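Local structure of PUM-HD domain-containing protein (Caenorhabditis elegans, 7CGF) at residues Val86-Phe91 and Leu123-Glu128. The protein probably binds 3'-untranslated regions of messenger RNAs, here holding an RNA strand along the helical repeats of its Pumilio homology domain. The protein carries 2 engineered substitutions. Numbering follows the deposited sequence.
With nucleotides of chain B.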
loop_
_atom_site.group_PDB
_atom_site.type_symbol
_atom_site.label_atom_id
_atom_site.label_comp_id
_atom_site.label_asym_id
_atom_site.label_seq_id
_atom_site.Cartn_x
_atom_site.Cartn_y
_atom_site.Cartn_z
ATOM N N VAL A 86 -7.928 21.997 8.771
ATOM C CA VAL A 86 -8.845 22.441 9.822
ATOM C C VAL A 86 -9.932 21.404 10.050
ATOM O O VAL A 86 -10.246 21.055 11.196
ATOM C CB VAL A 86 -9.437 23.815 9.465
ATOM C CG1 VAL A 86 -10.540 24.230 10.465
ATOM C CG2 VAL A 86 -8.344 24.853 9.433
ATOM N N VAL A 87 -10.510 20.872 8.968
ATOM C CA VAL A 87 -11.505 19.819 9.118
ATOM C C VAL A 87 -10.898 18.600 9.801
ATOM O O VAL A 87 -11.514 18.002 10.697
ATOM C CB VAL A 87 -12.132 19.449 7.762
ATOM C CG1 VAL A 87 -13.223 18.371 7.978
ATOM C CG2 VAL A 87 -12.706 20.712 7.079
ATOM N N GLN A 88 -9.679 18.221 9.409
ATOM C CA GLN A 88 -9.063 17.032 9.986
ATOM C C GLN A 88 -8.867 17.156 11.491
ATOM O O GLN A 88 -8.882 16.140 12.195
ATOM C CB GLN A 88 -7.726 16.760 9.323
ATOM C CG GLN A 88 -7.872 16.191 7.960
ATOM C CD GLN A 88 -6.535 15.784 7.393
ATOM O OE1 GLN A 88 -5.836 14.936 7.957
ATOM N NE2 GLN A 88 -6.149 16.411 6.282
ATOM N N LYS A 89 -8.644 18.372 11.998
ATOM C CA LYS A 89 -8.449 18.535 13.434
ATOM C C LYS A 89 -9.633 18.004 14.229
ATOM O O LYS A 89 -9.458 17.538 15.362
ATOM C CB LYS A 89 -8.231 20.010 13.790
ATOM C CG LYS A 89 -6.850 20.559 13.450
ATOM C CD LYS A 89 -5.777 19.764 14.167
ATOM C CE LYS A 89 -4.426 20.466 14.141
ATOM N NZ LYS A 89 -3.368 19.591 14.766
ATOM N N PHE A 90 -10.839 18.085 13.678
ATOM C CA PHE A 90 -12.015 17.646 14.416
ATOM C C PHE A 90 -12.325 16.162 14.237
ATOM O O PHE A 90 -13.352 15.692 14.745
ATOM C CB PHE A 90 -13.213 18.509 14.039
ATOM C CG PHE A 90 -13.138 19.881 14.637
ATOM C CD1 PHE A 90 -13.402 20.063 15.985
ATOM C CD2 PHE A 90 -12.739 20.957 13.881
ATOM C CE1 PHE A 90 -13.311 21.331 16.557
ATOM C CE2 PHE A 90 -12.637 22.219 14.439
ATOM C CZ PHE A 90 -12.933 22.409 15.782
ATOM N N PHE A 91 -11.461 15.410 13.548
ATOM C CA PHE A 91 -11.528 13.957 13.568
ATOM C C PHE A 91 -10.445 13.346 14.444
ATOM O O PHE A 91 -10.325 12.118 14.504
ATOM C CB PHE A 91 -11.423 13.386 12.141
ATOM C CG PHE A 91 -12.711 13.424 11.374
ATOM C CD1 PHE A 91 -13.854 12.835 11.885
ATOM C CD2 PHE A 91 -12.775 14.023 10.122
ATOM C CE1 PHE A 91 -15.040 12.852 11.178
ATOM C CE2 PHE A 91 -13.958 14.037 9.397
ATOM C CZ PHE A 91 -15.102 13.456 9.940
ATOM N N LEU A 123 -11.118 12.104 4.503
ATOM C CA LEU A 123 -11.752 10.796 4.662
ATOM C C LEU A 123 -10.799 9.781 5.277
ATOM O O LEU A 123 -11.215 8.946 6.098
ATOM C CB LEU A 123 -12.265 10.274 3.321
ATOM C CG LEU A 123 -13.342 11.072 2.604
ATOM C CD1 LEU A 123 -13.823 10.266 1.389
ATOM C CD2 LEU A 123 -14.493 11.423 3.565
ATOM N N GLN A 124 -9.523 9.810 4.879
ATOM C CA GLN A 124 -8.567 8.870 5.456
ATOM C C GLN A 124 -8.354 9.149 6.931
ATOM O O GLN A 124 -8.257 8.215 7.734
ATOM C CB GLN A 124 -7.236 8.928 4.711
ATOM C CG GLN A 124 -7.318 8.312 3.336
ATOM C CD GLN A 124 -6.062 8.587 2.540
ATOM O OE1 GLN A 124 -5.015 7.975 2.772
ATOM N NE2 GLN A 124 -6.151 9.539 1.613
ATOM N N LYS A 125 -8.268 10.430 7.306
ATOM C CA LYS A 125 -8.147 10.778 8.719
ATOM C C LYS A 125 -9.346 10.261 9.506
ATOM O O LYS A 125 -9.184 9.674 10.580
ATOM C CB LYS A 125 -8.004 12.299 8.872
ATOM C CG LYS A 125 -7.972 12.824 10.324
ATOM C CD LYS A 125 -6.873 12.176 11.144
ATOM C CE LYS A 125 -5.500 12.382 10.532
ATOM N NZ LYS A 125 -5.070 13.790 10.681
ATOM N N ALA A 126 -10.557 10.464 8.979
ATOM C CA ALA A 126 -11.760 9.977 9.656
ATOM C C ALA A 126 -11.705 8.462 9.851
ATOM O O ALA A 126 -11.906 7.955 10.963
ATOM C CB ALA A 126 -13.001 10.396 8.865
ATOM N N LEU A 127 -11.384 7.712 8.789
ATOM C CA LEU A 127 -11.338 6.260 8.945
ATOM C C LEU A 127 -10.247 5.827 9.916
ATOM O O LEU A 127 -10.380 4.794 10.590
ATOM C CB LEU A 127 -11.128 5.590 7.584
ATOM C CG LEU A 127 -12.289 5.717 6.614
ATOM C CD1 LEU A 127 -11.873 5.187 5.240
ATOM C CD2 LEU A 127 -13.537 4.973 7.131
ATOM N N GLU A 128 -9.149 6.577 9.977
ATOM C CA GLU A 128 -8.059 6.254 10.885
ATOM C C GLU A 128 -8.466 6.382 12.344
ATOM O O GLU A 128 -7.936 5.659 13.198
ATOM C CB GLU A 128 -6.879 7.181 10.596
ATOM C CG GLU A 128 -5.740 7.141 11.591
ATOM C CD GLU A 128 -4.942 5.861 11.533
ATOM O OE1 GLU A 128 -5.032 5.139 10.506
ATOM O OE2 GLU A 128 -4.213 5.592 12.517
ATOM P P A B 6 1.488 8.712 -6.376
ATOM O OP1 A B 6 0.887 9.330 -7.579
ATOM O OP2 A B 6 2.886 8.971 -5.965
ATOM O "O5'" A B 6 0.572 9.107 -5.130
ATOM C "C5'" A B 6 0.884 10.252 -4.348
ATOM C "C4'" A B 6 -0.239 11.262 -4.354
ATOM O "O4'" A B 6 -1.473 10.633 -3.942
ATOM C "C3'" A B 6 -0.051 12.417 -3.388
ATOM O "O3'" A B 6 0.714 13.442 -3.986
ATOM C "C2'" A B 6 -1.478 12.850 -3.049
ATOM O "O2'" A B 6 -1.966 13.765 -4.024
ATOM C "C1'" A B 6 -2.251 11.532 -3.175
ATOM N N9 A B 6 -2.549 10.883 -1.877
ATOM C C8 A B 6 -3.813 10.611 -1.393
ATOM N N7 A B 6 -3.809 10.014 -0.208
ATOM C C5 A B 6 -2.452 9.896 0.096
ATOM C C6 A B 6 -1.766 9.359 1.208
ATOM N N6 A B 6 -2.384 8.801 2.255
ATOM N N1 A B 6 -0.419 9.399 1.214
ATOM C C2 A B 6 0.218 9.947 0.170
ATOM N N3 A B 6 -0.309 10.483 -0.928
ATOM C C4 A B 6 -1.663 10.421 -0.920
ATOM P P U B 7 1.724 14.288 -3.095
ATOM O OP1 U B 7 2.536 15.134 -4.022
ATOM O OP2 U B 7 2.377 13.406 -2.097
ATOM O "O5'" U B 7 0.758 15.213 -2.253
ATOM C "C5'" U B 7 1.282 16.057 -1.255
ATOM C "C4'" U B 7 0.304 17.145 -0.962
ATOM O "O4'" U B 7 -0.794 16.623 -0.192
ATOM C "C3'" U B 7 0.835 18.296 -0.127
ATOM O "O3'" U B 7 1.498 19.232 -0.965
ATOM C "C2'" U B 7 -0.426 18.873 0.536
ATOM O "O2'" U B 7 -0.942 19.943 -0.252
ATOM C "C1'" U B 7 -1.412 17.684 0.503
ATOM N N1 U B 7 -1.898 17.179 1.814
ATOM C C2 U B 7 -3.054 17.742 2.301
ATOM O O2 U B 7 -3.598 18.663 1.723
ATOM N N3 U B 7 -3.520 17.235 3.495
ATOM C C4 U B 7 -2.934 16.218 4.217
ATOM O O4 U B 7 -3.449 15.836 5.272
ATOM C C5 U B 7 -1.754 15.665 3.631
ATOM C C6 U B 7 -1.282 16.147 2.476
#
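Lys-125 NZ is gripped by two acceptors: it donates to Gln-88 OE1, 3.1 Å away, and forms a salt bridge with Glu-92, just beyond 86-91. The ammonium approaches the amide oxygen at a C=O...N angle of 144°, tilted 18° from the carbonyl plane. Lys-125 reaches it by curling: CG lies anti to the backbone N (chi1 176°), and bends at the next three torsions fold the chain back to bring NZ to the amide oxygen; Lys-125 CB, placed by the helix backbone, lies 3.5 Å from Gln-88 OE1. The two side chains cross at about a right angle. With OE1 engaged, the Gln-88 amide presents NE2 to the RNA, donating to O4 of U7 of chain B over 2.9 Å in an almost straight bond. One repeat on, Gln-124 meets the Hoogsteen edge of A6 of chain B, OE1 accepting from N6 (2.8 Å) and NE2 donating to N7 (3.0 Å). Deeper in, the methyl CB of Ala-126 sits 3.6 Å from the centroid of the Phe-91 ring, a CH-pi contact over one face, while Phe-91 CB touches Lys-125 CG. A leucine in place of Gln-88 would probably leave U7 O4 without its amide donor and Lys-125 with one acceptor fewer. Adjacent Pumilio repeats are thus joined by an apolar floor beneath a polar rim, where the lysine, itself held by Glu-92, helps orient the uracil-reading amide and probably polarises it, making NE2 a somewhat stronger donor.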